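Local coordinates for protein putative beta-glucosidase (Bifidobacterium adolescentis, PDB 5WAB) that acts as a beta-glucosidase of glycoside hydrolase family 3 and probably releases terminal arabinopyranose from a ginsenoside, at residues S80-L85 and F605-L610; K487-G492 and L546-F551; A580-Q585 and V648-R653. All coordinates share one frame; numbering follows the deposited sequence.

Interaction 1: residues S80-L85 and F605-L610; sequences SWNPEL and FRKVFL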
loop_
_atom_site.group_PDB
_atom_site.type_symbol
_atom_site.label_atom_id
_atom_site.label_comp_id
_atom_site.label_asym_id
_atom_site.label_seq_id
_atom_site.Cartn_x
_atom_site.Cartn_y
_atom_site.Cartn_z
ATOM N N SER A 80 -1.094 -9.428 -3.615
ATOM C CA SER A 80 -1.038 -9.990 -4.961
ATOM C C SER A 80 0.347 -9.894 -5.590
ATOM O O SER A 80 0.707 -10.756 -6.399
ATOM C CB SER A 80 -2.050 -9.282 -5.860
ATOM O OG SER A 80 -1.692 -7.919 -6.015
ATOM N N TRP A 81 1.117 -8.852 -5.260
ATOM C CA TRP A 81 2.410 -8.589 -5.903
ATOM C C TRP A 81 2.270 -8.613 -7.424
ATOM O O TRP A 81 3.149 -9.085 -8.144
ATOM C CB TRP A 81 3.475 -9.588 -5.432
ATOM C CG TRP A 81 3.812 -9.496 -3.959
ATOM C CD1 TRP A 81 2.930 -9.506 -2.915
ATOM C CD2 TRP A 81 5.122 -9.427 -3.372
ATOM N NE1 TRP A 81 3.605 -9.422 -1.722
ATOM C CE2 TRP A 81 4.951 -9.377 -1.974
ATOM C CE3 TRP A 81 6.419 -9.394 -3.893
ATOM C CZ2 TRP A 81 6.027 -9.295 -1.092
ATOM C CZ3 TRP A 81 7.486 -9.317 -3.014
ATOM C CH2 TRP A 81 7.283 -9.266 -1.631
ATOM N N ASN A 82 1.146 -8.091 -7.915
ATOM C CA ASN A 82 0.731 -8.241 -9.310
ATOM C C ASN A 82 0.385 -6.875 -9.879
ATOM O O ASN A 82 -0.788 -6.476 -9.900
ATOM C CB ASN A 82 -0.461 -9.195 -9.434
ATOM C CG ASN A 82 -0.731 -9.618 -10.870
ATOM O OD1 ASN A 82 -0.275 -8.972 -11.819
ATOM N ND2 ASN A 82 -1.485 -10.702 -11.036
ATOM N N PRO A 83 1.386 -6.122 -10.342
ATOM C CA PRO A 83 1.099 -4.794 -10.909
ATOM C C PRO A 83 0.139 -4.828 -12.081
ATOM O O PRO A 83 -0.670 -3.904 -12.231
ATOM C CB PRO A 83 2.486 -4.290 -11.328
ATOM C CG PRO A 83 3.432 -5.016 -10.410
ATOM C CD PRO A 83 2.832 -6.376 -10.217
ATOM N N GLU A 84 0.178 -5.874 -12.905
ATOM C CA GLU A 84 -0.734 -5.926 -14.040
ATOM C C GLU A 84 -2.180 -6.027 -13.569
ATOM O O GLU A 84 -3.057 -5.329 -14.085
ATOM C CB GLU A 84 -0.378 -7.104 -14.956
ATOM C CG GLU A 84 0.972 -6.987 -15.672
ATOM C CD GLU A 84 2.148 -7.391 -14.785
ATOM O OE1 GLU A 84 1.907 -7.959 -13.700
ATOM O OE2 GLU A 84 3.309 -7.144 -15.167
ATOM N N LEU A 85 -2.441 -6.845 -12.550
ATOM C CA LEU A 85 -3.796 -6.940 -12.014
ATOM C C LEU A 85 -4.223 -5.637 -11.347
ATOM O O LEU A 85 -5.376 -5.211 -11.489
ATOM C CB LEU A 85 -3.883 -8.104 -11.027
ATOM C CG LEU A 85 -5.156 -8.233 -10.190
ATOM C CD1 LEU A 85 -6.342 -8.508 -11.076
ATOM C CD2 LEU A 85 -4.992 -9.338 -9.155
ATOM N N PHE A 605 10.697 -8.131 -7.896
ATOM C CA PHE A 605 9.824 -9.286 -7.746
ATOM C C PHE A 605 9.090 -9.542 -9.050
ATOM O O PHE A 605 8.943 -8.648 -9.891
ATOM C CB PHE A 605 8.837 -9.113 -6.578
ATOM C CG PHE A 605 7.894 -7.946 -6.728
ATOM C CD1 PHE A 605 6.688 -8.094 -7.386
ATOM C CD2 PHE A 605 8.209 -6.708 -6.182
ATOM C CE1 PHE A 605 5.817 -7.019 -7.517
ATOM C CE2 PHE A 605 7.342 -5.638 -6.307
ATOM C CZ PHE A 605 6.146 -5.795 -6.973
ATOM N N ARG A 606 8.661 -10.795 -9.212
ATOM C CA ARG A 606 7.925 -11.221 -10.396
ATOM C C ARG A 606 6.981 -12.351 -10.011
ATOM O O ARG A 606 7.416 -13.358 -9.446
ATOM C CB ARG A 606 8.871 -11.687 -11.502
ATOM C CG ARG A 606 8.124 -11.996 -12.774
ATOM C CD ARG A 606 7.265 -10.804 -13.258
ATOM N NE ARG A 606 6.643 -11.102 -14.546
ATOM C CZ ARG A 606 5.710 -10.345 -15.124
ATOM N NH1 ARG A 606 5.282 -9.238 -14.521
ATOM N NH2 ARG A 606 5.182 -10.691 -16.298
ATOM N N LYS A 607 5.693 -12.186 -10.293
ATOM C CA LYS A 607 4.700 -13.233 -10.081
ATOM C C LYS A 607 4.492 -13.977 -11.394
ATOM O O LYS A 607 4.324 -13.352 -12.446
ATOM C CB LYS A 607 3.375 -12.663 -9.572
ATOM C CG LYS A 607 2.382 -13.729 -9.094
ATOM C CD LYS A 607 1.179 -13.095 -8.418
ATOM C CE LYS A 607 0.375 -14.103 -7.626
ATOM N NZ LYS A 607 -0.668 -13.412 -6.823
ATOM N N VAL A 608 4.507 -15.307 -11.328
ATOM C CA VAL A 608 4.419 -16.162 -12.506
ATOM C C VAL A 608 3.335 -17.205 -12.276
ATOM O O VAL A 608 3.360 -17.924 -11.272
ATOM C CB VAL A 608 5.763 -16.847 -12.813
ATOM C CG1 VAL A 608 5.681 -17.582 -14.124
ATOM C CG2 VAL A 608 6.887 -15.833 -12.837
ATOM N N PHE A 609 2.397 -17.292 -13.211
ATOM C CA PHE A 609 1.359 -18.313 -13.189
ATOM C C PHE A 609 1.852 -19.508 -13.999
ATOM O O PHE A 609 2.173 -19.369 -15.185
ATOM C CB PHE A 609 0.057 -17.747 -13.759
ATOM C CG PHE A 609 -0.368 -16.443 -13.118
ATOM C CD1 PHE A 609 0.176 -15.234 -13.542
ATOM C CD2 PHE A 609 -1.291 -16.425 -12.082
ATOM C CE1 PHE A 609 -0.199 -14.036 -12.955
ATOM C CE2 PHE A 609 -1.672 -15.226 -11.487
ATOM C CZ PHE A 609 -1.126 -14.033 -11.924
ATOM N N LEU A 610 1.929 -20.672 -13.360
ATOM C CA LEU A 610 2.489 -21.869 -13.975
ATOM C C LEU A 610 1.548 -23.047 -13.783
ATOM O O LEU A 610 1.111 -23.318 -12.658
ATOM C CB LEU A 610 3.855 -22.205 -13.370
ATOM C CG LEU A 610 4.980 -21.197 -13.579
ATOM C CD1 LEU A 610 6.169 -21.568 -12.714
ATOM C CD2 LEU A 610 5.371 -21.169 -15.045
HETATM O O HOH W 1 4.539 -9.406 -10.730
#

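Interaction 2: residues K487-G492 and L546-F551; sequences KVSPSG and LSYATF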
loop_
_atom_site.group_PDB
_atom_site.type_symbol
_atom_site.label_atom_id
_atom_site.label_comp_id
_atom_site.label_asym_id
_atom_site.label_seq_id
_atom_site.Cartn_x
_atom_site.Cartn_y
_atom_site.Cartn_z
ATOM N N LYS A 487 -10.876 -24.364 -6.371
ATOM C CA LYS A 487 -11.033 -23.902 -7.745
ATOM C C LYS A 487 -9.811 -23.115 -8.196
ATOM O O LYS A 487 -9.451 -23.156 -9.378
ATOM C CB LYS A 487 -12.299 -23.055 -7.886
ATOM C CG LYS A 487 -13.597 -23.818 -7.611
ATOM C CD LYS A 487 -13.689 -25.086 -8.464
ATOM C CE LYS A 487 -15.022 -25.806 -8.289
ATOM N NZ LYS A 487 -15.299 -26.156 -6.867
ATOM N N VAL A 488 -9.150 -22.421 -7.265
ATOM C CA VAL A 488 -7.921 -21.690 -7.534
ATOM C C VAL A 488 -7.019 -21.860 -6.322
ATOM O O VAL A 488 -7.493 -22.019 -5.192
ATOM C CB VAL A 488 -8.196 -20.191 -7.790
ATOM C CG1 VAL A 488 -9.094 -19.630 -6.700
ATOM C CG2 VAL A 488 -6.902 -19.394 -7.931
ATOM N N SER A 489 -5.710 -21.820 -6.557
ATOM C CA SER A 489 -4.801 -21.889 -5.419
ATOM C C SER A 489 -4.504 -20.485 -4.895
ATOM O O SER A 489 -4.347 -19.551 -5.688
ATOM C CB SER A 489 -3.490 -22.564 -5.812
ATOM O OG SER A 489 -2.507 -22.360 -4.816
ATOM N N PRO A 490 -4.417 -20.304 -3.576
ATOM C CA PRO A 490 -4.022 -18.992 -3.039
ATOM C C PRO A 490 -2.576 -18.701 -3.385
ATOM O O PRO A 490 -1.748 -19.611 -3.436
ATOM C CB PRO A 490 -4.230 -19.136 -1.525
ATOM C CG PRO A 490 -4.209 -20.601 -1.280
ATOM C CD PRO A 490 -4.612 -21.316 -2.529
ATOM N N SER A 491 -2.284 -17.422 -3.646
ATOM C CA SER A 491 -0.943 -17.031 -4.053
ATOM C C SER A 491 -0.441 -15.770 -3.350
ATOM O O SER A 491 0.557 -15.186 -3.795
ATOM C CB SER A 491 -0.899 -16.831 -5.571
ATOM O OG SER A 491 -1.887 -15.910 -6.019
ATOM N N GLY A 492 -1.091 -15.338 -2.272
ATOM C CA GLY A 492 -0.725 -14.087 -1.641
ATOM C C GLY A 492 0.541 -14.218 -0.814
ATOM O O GLY A 492 0.780 -15.229 -0.155
ATOM N N LEU A 546 1.890 -19.490 1.599
ATOM C CA LEU A 546 1.823 -20.861 1.123
ATOM C C LEU A 546 0.889 -20.952 -0.083
ATOM O O LEU A 546 0.145 -20.026 -0.399
ATOM C CB LEU A 546 1.359 -21.790 2.245
ATOM C CG LEU A 546 2.250 -21.935 3.489
ATOM C CD1 LEU A 546 1.602 -22.872 4.506
ATOM C CD2 LEU A 546 3.657 -22.416 3.141
ATOM N N SER A 547 0.933 -22.097 -0.757
ATOM C CA SER A 547 0.119 -22.339 -1.943
ATOM C C SER A 547 -0.265 -23.811 -1.962
ATOM O O SER A 547 0.284 -24.627 -1.217
ATOM C CB SER A 547 0.843 -21.944 -3.235
ATOM O OG SER A 547 1.763 -22.938 -3.633
ATOM N N TYR A 548 -1.234 -24.149 -2.813
ATOM C CA TYR A 548 -1.564 -25.553 -3.021
ATOM C C TYR A 548 -0.538 -26.278 -3.886
ATOM O O TYR A 548 -0.585 -27.510 -3.972
ATOM C CB TYR A 548 -2.953 -25.687 -3.659
ATOM C CG TYR A 548 -4.082 -25.158 -2.797
ATOM C CD1 TYR A 548 -3.910 -24.967 -1.431
ATOM C CD2 TYR A 548 -5.316 -24.835 -3.355
ATOM C CE1 TYR A 548 -4.932 -24.471 -0.644
ATOM C CE2 TYR A 548 -6.347 -24.340 -2.574
ATOM C CZ TYR A 548 -6.151 -24.162 -1.218
ATOM O OH TYR A 548 -7.175 -23.672 -0.434
ATOM N N ALA A 549 0.393 -25.559 -4.509
ATOM C CA ALA A 549 1.412 -26.147 -5.365
ATOM C C ALA A 549 2.782 -26.058 -4.707
ATOM O O ALA A 549 2.968 -25.405 -3.679
ATOM C CB ALA A 549 1.440 -25.453 -6.731
ATOM N N THR A 550 3.754 -26.727 -5.321
ATOM C CA THR A 550 5.145 -26.653 -4.904
ATOM C C THR A 550 5.982 -26.107 -6.051
ATOM O O THR A 550 5.689 -26.356 -7.225
ATOM C CB THR A 550 5.689 -28.026 -4.462
ATOM O OG1 THR A 550 5.589 -28.962 -5.542
ATOM C CG2 THR A 550 4.915 -28.548 -3.265
ATOM N N PHE A 551 7.020 -25.348 -5.705
ATOM C CA PHE A 551 7.868 -24.704 -6.697
ATOM C C PHE A 551 9.333 -24.902 -6.333
ATOM O O PHE A 551 9.683 -25.092 -5.166
ATOM C CB PHE A 551 7.533 -23.204 -6.825
ATOM C CG PHE A 551 6.117 -22.941 -7.257
ATOM C CD1 PHE A 551 5.091 -22.889 -6.323
ATOM C CD2 PHE A 551 5.804 -22.771 -8.596
ATOM C CE1 PHE A 551 3.784 -22.664 -6.713
ATOM C CE2 PHE A 551 4.495 -22.542 -8.994
ATOM C CZ PHE A 551 3.484 -22.489 -8.050
HETATM O O HOH W 2 1.459 -17.833 -1.967
#

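Interaction 3: residues A580-Q585 and V648-R653; sequences AAETVQ and VGTSSR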
loop_
_atom_site.group_PDB
_atom_site.type_symbol
_atom_site.label_atom_id
_atom_site.label_comp_id
_atom_site.label_asym_id
_atom_site.label_seq_id
_atom_site.Cartn_x
_atom_site.Cartn_y
_atom_site.Cartn_z
ATOM N N ALA A 580 -0.747 -23.151 -10.137
ATOM C CA ALA A 580 -0.714 -22.084 -9.144
ATOM C C ALA A 580 0.370 -21.083 -9.519
ATOM O O ALA A 580 1.225 -21.350 -10.365
ATOM C CB ALA A 580 -0.480 -22.639 -7.735
ATOM N N ALA A 581 0.331 -19.927 -8.857
ATOM C CA ALA A 581 1.276 -18.849 -9.100
ATOM C C ALA A 581 2.297 -18.758 -7.973
ATOM O O ALA A 581 1.986 -19.001 -6.804
ATOM C CB ALA A 581 0.553 -17.507 -9.245
ATOM N N GLU A 582 3.517 -18.371 -8.336
ATOM C CA GLU A 582 4.605 -18.167 -7.390
ATOM C C GLU A 582 5.191 -16.781 -7.599
ATOM O O GLU A 582 5.305 -16.313 -8.735
ATOM C CB GLU A 582 5.695 -19.239 -7.570
ATOM C CG GLU A 582 6.923 -19.087 -6.680
ATOM C CD GLU A 582 6.612 -19.241 -5.207
ATOM O OE1 GLU A 582 6.736 -20.372 -4.686
ATOM O OE2 GLU A 582 6.233 -18.234 -4.572
ATOM N N THR A 583 5.557 -16.122 -6.507
ATOM C CA THR A 583 6.123 -14.782 -6.569
ATOM C C THR A 583 7.584 -14.849 -6.144
ATOM O O THR A 583 7.885 -14.958 -4.950
ATOM C CB THR A 583 5.337 -13.812 -5.692
ATOM O OG1 THR A 583 3.992 -13.728 -6.176
ATOM C CG2 THR A 583 5.972 -12.427 -5.730
ATOM N N VAL A 584 8.483 -14.761 -7.120
ATOM C CA VAL A 584 9.917 -14.777 -6.856
ATOM C C VAL A 584 10.348 -13.388 -6.413
ATOM O O VAL A 584 9.923 -12.376 -6.983
ATOM C CB VAL A 584 10.692 -15.231 -8.105
ATOM C CG1 VAL A 584 12.194 -15.212 -7.845
ATOM C CG2 VAL A 584 10.236 -16.619 -8.537
ATOM N N GLN A 585 11.199 -13.334 -5.391
ATOM C CA GLN A 585 11.603 -12.083 -4.768
ATOM C C GLN A 585 13.120 -11.972 -4.782
ATOM O O GLN A 585 13.826 -12.959 -4.560
ATOM C CB GLN A 585 11.065 -11.991 -3.325
ATOM C CG GLN A 585 9.574 -12.315 -3.225
ATOM C CD GLN A 585 9.075 -12.489 -1.803
ATOM O OE1 GLN A 585 9.651 -11.960 -0.853
ATOM N NE2 GLN A 585 7.984 -13.234 -1.653
ATOM N N VAL A 648 17.840 -14.601 -4.057
ATOM C CA VAL A 648 16.665 -14.965 -4.839
ATOM C C VAL A 648 15.874 -15.987 -4.039
ATOM O O VAL A 648 16.438 -16.973 -3.550
ATOM C CB VAL A 648 17.049 -15.524 -6.222
ATOM C CG1 VAL A 648 15.802 -15.841 -7.031
ATOM C CG2 VAL A 648 17.938 -14.541 -6.962
ATOM N N GLY A 649 14.583 -15.746 -3.890
ATOM C CA GLY A 649 13.762 -16.649 -3.117
ATOM C C GLY A 649 12.290 -16.351 -3.268
ATOM O O GLY A 649 11.867 -15.656 -4.194
ATOM N N THR A 650 11.507 -16.910 -2.348
ATOM C CA THR A 650 10.061 -16.735 -2.354
ATOM C C THR A 650 9.568 -16.057 -1.084
ATOM O O THR A 650 8.354 -15.995 -0.852
ATOM C CB THR A 650 9.370 -18.085 -2.551
ATOM O OG1 THR A 650 9.820 -19.001 -1.551
ATOM C CG2 THR A 650 9.722 -18.642 -3.919
ATOM N N SER A 651 10.482 -15.520 -0.280
ATOM C CA SER A 651 10.206 -14.908 1.010
ATOM C C SER A 651 11.481 -14.225 1.481
ATOM O O SER A 651 12.583 -14.599 1.075
ATOM C CB SER A 651 9.731 -15.951 2.027
ATOM O OG SER A 651 9.617 -15.414 3.328
ATOM N N SER A 652 11.321 -13.251 2.383
ATOM C CA SER A 652 12.478 -12.609 2.998
ATOM C C SER A 652 13.277 -13.565 3.876
ATOM O O SER A 652 14.422 -13.256 4.222
ATOM C CB SER A 652 12.034 -11.396 3.817
ATOM O OG SER A 652 11.179 -11.789 4.877
ATOM N N ARG A 653 12.699 -14.709 4.247
ATOM C CA ARG A 653 13.398 -15.735 5.013
ATOM C C ARG A 653 13.282 -17.097 4.331
ATOM O O ARG A 653 13.351 -18.138 4.989
ATOM C CB ARG A 653 12.871 -15.790 6.447
ATOM C CG ARG A 653 12.989 -14.456 7.176
ATOM C CD ARG A 653 12.688 -14.578 8.645
ATOM N NE ARG A 653 12.826 -13.294 9.321
ATOM C CZ ARG A 653 12.886 -13.145 10.641
ATOM N NH1 ARG A 653 12.829 -14.202 11.439
ATOM N NH2 ARG A 653 13.017 -11.936 11.165
#

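Interaction 1: residues S80-L85 and F605-L610
Ser-80 gives its backbone carbonyl to Lys-607, and with this bond the N-terminal TIM-barrel-type domain of the family 3 hydrolase meets an outermost strand of the fibronectin type III-like domain. Lys-607 NZ lies 3.0 Å from Ser-80 O, in the carbonyl plane and on a lone pair. The lysine chain is extended beyond CG, which carries the ammonium across the interface. NZ also forms a salt bridge with Glu-314 and a hydrogen bond with Ser-491, so three partners surround it.

Trp-81 makes the aromatic part of the contact. It sends the edge of its six-membered ring toward the face of Phe-605, a T-shaped pair with planes at 74° and centroids 5.1 Å apart. Its CE3 stands over that face, 3.5 Å from Phe-605 CG. With CG between its backbone N and carbonyl carbon (chi1 61°), Phe-605 turns its ring face to the indole edge. Trp-81 NE1 is held elsewhere, by the carbonyl of Lys-493. A water links the backbones by donating to Trp-81 O and accepting from Lys-607 N.

Asn-82 is the N-cap of helix 83-99. Its OD1 accepts from Leu-85 N at 3.1 Å, with the donor well above the carbonyl plane. Its ND2 reaches the edge of the Phe-609 ring, 3.5 Å from CZ, and makes a weak hydrogen bond to Glu-314 OE1. Pro-83 opens the helix and touches the Phe-605 ring at its edge through CD.

Glu-84, which is exposed, forms a salt bridge with Arg-606. The carboxylate and guanidinium planes are 77° apart, so this is not a coplanar, two-bond pairing. Arg-606 NH1 approaches Glu-84 OE2 at 2.9 Å, on its syn side but out of the carboxylate plane, while OE2 lies in the guanidinium plane.

Interaction 2: residues K487-G492 and L546-F551
Pro-490 points CD at one face of the Tyr-548 ring, a CH-pi contact between two loops of the family 3 C-terminal domain. The loop 487-492 follows helix 476-484. The loop 546-551 leads into strand 551-560. Pro-490 CD sits 3.4 Å from the centroid of the Tyr-548 ring and only 10° off its normal. The two side chains cross at about a right angle. Pro-490 CG leans over the CE1 and CZ part of the ring.

Ser-489 fixes the base of the same tyrosine. Its OG is anti to its own backbone N (chi1 167°) and accepts from Tyr-548 N at 3.0 Å, with an N-H...O angle of 161°. The hydroxyl donates in turn to Pro-490 O. At the far end, Tyr-548 OH is hydrogen-bonded to the carbonyl of Val-483. An alanine in place of Tyr-548 would probably leave Pro-490 without the ring it packs on and the Val-483 carbonyl without this hydroxyl.

Ser-547 forms an ST turn, its OG accepting from Ala-549 N. Between the two backbones, a water donates to both Gly-492 O, at 3.2 Å, and Leu-546 O, at 3.0 Å.

Interaction 3: residues A580-Q585 and V648-R653
Gln-585 and Gly-649 form an antiparallel hydrogen-bonded pair in the sheet of the fibronectin type III-like domain. Gln-585 N gives its hydrogen to Gly-649 O at 2.7 Å, and Gly-649 N returns a bond to Gln-585 O at 3.0 Å. Here the chain turns a corner after strand 642-648.

The glutamine side chain then runs along that turn. Its CB lies 3.9 Å from Gly-649 O, and its CG passes the same oxygen at 4.2 Å. CG anti to the carbonyl carbon (chi1 -49°) and an extended chain carry the amide to the 650-651 peptide. There CD lies near Thr-650 C and Ser-651 N. At the tip, OE1 comes 3.5 Å from Ser-651 CA and is hydrogen-bonded to the hydroxyl of Tyr-587. NE2 is close to Thr-650 O, but the angle is too poor for a bond; it donates instead to the carbonyl of Gly-543.

Other contacts lie alongside. Val-584 CG1 meets Val-648 CG1 at 3.8 Å. The methyl CG2 of Thr-650 packs against the carboxylate of Glu-582, 3.4 Å from CD. That carboxylate forms a salt bridge with Lys-493 through OE2, which also accepts from Thr-583 N.

The buried amide of Gln-585 therefore has polar partners for both OE1 and NE2 outside the two segments. This is likely to limit rotation of the amide and fix which end is O and which is N.

From the N terminus, residues 80-85 come first and pair with 605-610, about 520 residues later, so interaction 1 closes the longest loop. Interaction 2 opens and closes within that loop, joining two loops of the C-terminal domain. Interaction 3 follows it in series: its first segment, 580-585, lies inside the loop of interaction 1 and its second, 648-653, beyond it, so these two cross. Strands 580-590 and 601-610 are sheet neighbours, which couples interactions 1 and 3 directly. Lys-607 bonds Ser-491, and Ala-580 packs on Ser-489 and Ala-549. Together the three contacts join the N-terminal, C-terminal and fibronectin-like parts.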